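Local coordinates for DNA alpha-glucosyltransferase (Enterobacteria phage T4, PDB 1XV5), which is a phage DNA glucosyltransferase of the GT-B clan, built from two domains with parallel beta-sheets and modelled here with uridine-5'-diphosphate, at residues 179-185 with 311-316. Numbering follows the deposited sequence.
Sequences MDIVKVR and LELGAC. With UDP (uridine-5'-diphosphate), chain C.
In GT-B glycosyltransferases two Rossmann-like domains face each other across a nucleotide-binding cleft, and this helix pair illustrates how one helix can serve packing and ligand binding at once. Helix 181-188 follows strand 172-174, the last of the first parallel sheet; helix 308-316 lies between strands 288-293 and 319-323 of the second. Residues 179-180 are extended and lead into helix 181-185, with D180 as N-cap: its OD1 accepts from K183 N at 2.9 Å. Helix 311-316 crosses at -50°, the axes approaching to 8.3 Å, without interhelical hydrogen bonds. L311 (m,t) comes first, its CB 3.9 Å from M179 CE and its CD2 4.4 Å from I181 CD1. E312 points its CA-to-CB bond away, yet its CG lies 3.8 Å from M179 SD; uridine-5'-diphosphate O3' donates to OE1 at 2.7 Å and O2' to OE2 at 2.6 Å. N278 ND2 is also hydrogen-bonded to OE1. A315 is the centre of the interface: its CB receives M179 CE at 3.7 Å, I181 CG2 at 3.8 Å and V184 CG1 at 3.6 Å. M179 chi1 and chi2, both t, extend the chain, and chi3 near 95° turns CE onto the alanine. A315 O makes a CA-H...O contact with R185 CA at 3.2 Å, while the R185 guanidinium leads away to a salt bridge with E376. C316 closes the row, its N 4.0 Å from V184 CG1.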
loop_
_atom_site.group_PDB
_atom_site.type_symbol
_atom_site.label_atom_id
_atom_site.label_comp_id
_atom_site.label_asym_id
_atom_site.label_seq_id
_atom_site.Cartn_x
_atom_site.Cartn_y
_atom_site.Cartn_z
ATOM N N MET A 179 -1.470 -6.701 -6.836
ATOM C CA MET A 179 -0.147 -6.551 -7.417
ATOM C C MET A 179 0.107 -7.777 -8.277
ATOM O O MET A 179 -0.389 -8.860 -7.970
ATOM C CB MET A 179 0.915 -6.475 -6.319
ATOM C CG MET A 179 2.328 -6.340 -6.839
ATOM S SD MET A 179 3.506 -6.114 -5.498
ATOM C CE MET A 179 4.042 -7.815 -5.232
ATOM N N ASP A 180 0.851 -7.608 -9.367
ATOM C CA ASP A 180 1.178 -8.748 -10.206
ATOM C C ASP A 180 2.331 -9.414 -9.461
ATOM O O ASP A 180 3.502 -9.070 -9.653
ATOM C CB ASP A 180 1.650 -8.307 -11.593
ATOM C CG ASP A 180 1.842 -9.480 -12.537
ATOM O OD1 ASP A 180 2.096 -10.601 -12.046
ATOM O OD2 ASP A 180 1.750 -9.282 -13.769
ATOM N N ILE A 181 1.983 -10.352 -8.590
ATOM C CA ILE A 181 2.956 -11.067 -7.778
ATOM C C ILE A 181 3.863 -11.971 -8.614
ATOM O O ILE A 181 5.043 -12.148 -8.301
ATOM C CB ILE A 181 2.212 -11.874 -6.693
ATOM C CG1 ILE A 181 1.635 -10.892 -5.666
ATOM C CG2 ILE A 181 3.143 -12.889 -6.042
ATOM C CD1 ILE A 181 0.649 -11.497 -4.687
ATOM N N VAL A 182 3.309 -12.528 -9.683
ATOM C CA VAL A 182 4.066 -13.397 -10.573
ATOM C C VAL A 182 5.195 -12.602 -11.228
ATOM O O VAL A 182 6.335 -13.058 -11.298
ATOM C CB VAL A 182 3.156 -13.973 -11.681
ATOM C CG1 VAL A 182 3.968 -14.843 -12.627
ATOM C CG2 VAL A 182 2.021 -14.770 -11.058
ATOM N N LYS A 183 4.869 -11.405 -11.706
ATOM C CA LYS A 183 5.853 -10.554 -12.360
ATOM C C LYS A 183 7.033 -10.213 -11.454
ATOM O O LYS A 183 8.181 -10.228 -11.892
ATOM C CB LYS A 183 5.190 -9.270 -12.860
ATOM C CG LYS A 183 6.116 -8.391 -13.685
ATOM C CD LYS A 183 5.350 -7.291 -14.404
ATOM C CE LYS A 183 4.299 -7.881 -15.333
ATOM N NZ LYS A 183 4.877 -8.904 -16.252
ATOM N N VAL A 184 6.758 -9.900 -10.193
ATOM C CA VAL A 184 7.828 -9.580 -9.259
ATOM C C VAL A 184 8.715 -10.801 -9.046
ATOM O O VAL A 184 9.941 -10.690 -9.045
ATOM C CB VAL A 184 7.267 -9.098 -7.900
ATOM C CG1 VAL A 184 8.386 -8.997 -6.873
ATOM C CG2 VAL A 184 6.605 -7.739 -8.079
ATOM N N ARG A 185 8.113 -11.974 -8.871
ATOM C CA ARG A 185 8.932 -13.167 -8.681
ATOM C C ARG A 185 9.800 -13.451 -9.900
ATOM O O ARG A 185 10.977 -13.785 -9.771
ATOM C CB ARG A 185 8.081 -14.407 -8.400
ATOM C CG ARG A 185 8.947 -15.675 -8.401
ATOM C CD ARG A 185 8.236 -16.926 -7.915
ATOM N NE ARG A 185 9.185 -18.042 -7.845
ATOM C CZ ARG A 185 8.992 -19.149 -7.135
ATOM N NH1 ARG A 185 7.878 -19.303 -6.428
ATOM N NH2 ARG A 185 9.920 -20.099 -7.120
ATOM N N LEU A 311 2.781 -7.934 0.264
ATOM C CA LEU A 311 2.891 -8.703 -0.969
ATOM C C LEU A 311 4.298 -8.745 -1.538
ATOM O O LEU A 311 4.736 -9.769 -2.060
ATOM C CB LEU A 311 1.923 -8.142 -2.014
ATOM C CG LEU A 311 0.463 -7.986 -1.567
ATOM C CD1 LEU A 311 -0.375 -7.549 -2.762
ATOM C CD2 LEU A 311 -0.071 -9.309 -0.993
ATOM N N GLU A 312 5.012 -7.632 -1.433
ATOM C CA GLU A 312 6.362 -7.561 -1.955
ATOM C C GLU A 312 7.306 -8.542 -1.259
ATOM O O GLU A 312 8.188 -9.107 -1.893
ATOM C CB GLU A 312 6.868 -6.116 -1.854
ATOM C CG GLU A 312 6.181 -5.212 -2.882
ATOM C CD GLU A 312 6.344 -3.723 -2.619
ATOM O OE1 GLU A 312 6.087 -2.942 -3.560
ATOM O OE2 GLU A 312 6.706 -3.329 -1.488
ATOM N N LEU A 313 7.112 -8.765 0.037
ATOM C CA LEU A 313 7.980 -9.704 0.748
ATOM C C LEU A 313 7.847 -11.120 0.194
ATOM O O LEU A 313 8.844 -11.786 -0.098
ATOM C CB LEU A 313 7.663 -9.709 2.248
ATOM C CG LEU A 313 7.860 -8.371 2.965
ATOM C CD1 LEU A 313 7.796 -8.588 4.471
ATOM C CD2 LEU A 313 9.207 -7.769 2.575
ATOM N N GLY A 314 6.614 -11.584 0.047
ATOM C CA GLY A 314 6.414 -12.923 -0.470
ATOM C C GLY A 314 6.794 -13.044 -1.933
ATOM O O GLY A 314 7.350 -14.053 -2.363
ATOM N N ALA A 315 6.513 -12.000 -2.699
ATOM C CA ALA A 315 6.800 -12.017 -4.125
ATOM C C ALA A 315 8.276 -12.054 -4.507
ATOM O O ALA A 315 8.632 -12.679 -5.503
ATOM C CB ALA A 315 6.118 -10.829 -4.799
ATOM N N CYS A 316 9.140 -11.403 -3.732
ATOM C CA CYS A 316 10.554 -11.386 -4.080
ATOM C C CYS A 316 11.360 -12.558 -3.517
ATOM O O CYS A 316 12.546 -12.685 -3.795
ATOM C CB CYS A 316 11.198 -10.052 -3.676
ATOM S SG CYS A 316 11.499 -9.835 -1.920
HETATM N N1 UDP C . 7.479 2.349 -1.286
HETATM C C2 UDP C . 8.571 2.699 -2.055
HETATM N N3 UDP C . 9.478 3.518 -1.432
HETATM C C4 UDP C . 9.405 4.005 -0.139
HETATM C C5 UDP C . 8.250 3.586 0.593
HETATM C C6 UDP C . 7.347 2.793 0.007
HETATM O O2 UDP C . 8.727 2.304 -3.199
HETATM O O4 UDP C . 10.301 4.734 0.284
HETATM C "C1'" UDP C . 6.462 1.492 -1.905
HETATM C "C2'" UDP C . 6.229 0.162 -1.197
HETATM O "O2'" UDP C . 7.212 -0.785 -1.557
HETATM C "C3'" UDP C . 4.829 -0.165 -1.698
HETATM C "C4'" UDP C . 4.153 1.203 -1.640
HETATM O "O4'" UDP C . 5.224 2.166 -1.834
HETATM O "O3'" UDP C . 4.904 -0.615 -3.051
HETATM C "C5'" UDP C . 3.433 1.508 -0.341
HETATM O "O5'" UDP C . 2.176 0.841 -0.319
HETATM P PA UDP C . 1.634 0.059 0.961
HETATM O O1A UDP C . 0.315 -0.477 0.566
HETATM O O2A UDP C . 2.688 -0.878 1.432
HETATM O O3A UDP C . 1.448 1.194 2.126
HETATM P PB UDP C . 1.035 2.778 2.053
HETATM O O1B UDP C . 0.230 3.063 3.269
HETATM O O2B UDP C . 2.268 3.558 1.804
HETATM O O3B UDP C . 0.090 2.885 0.781
#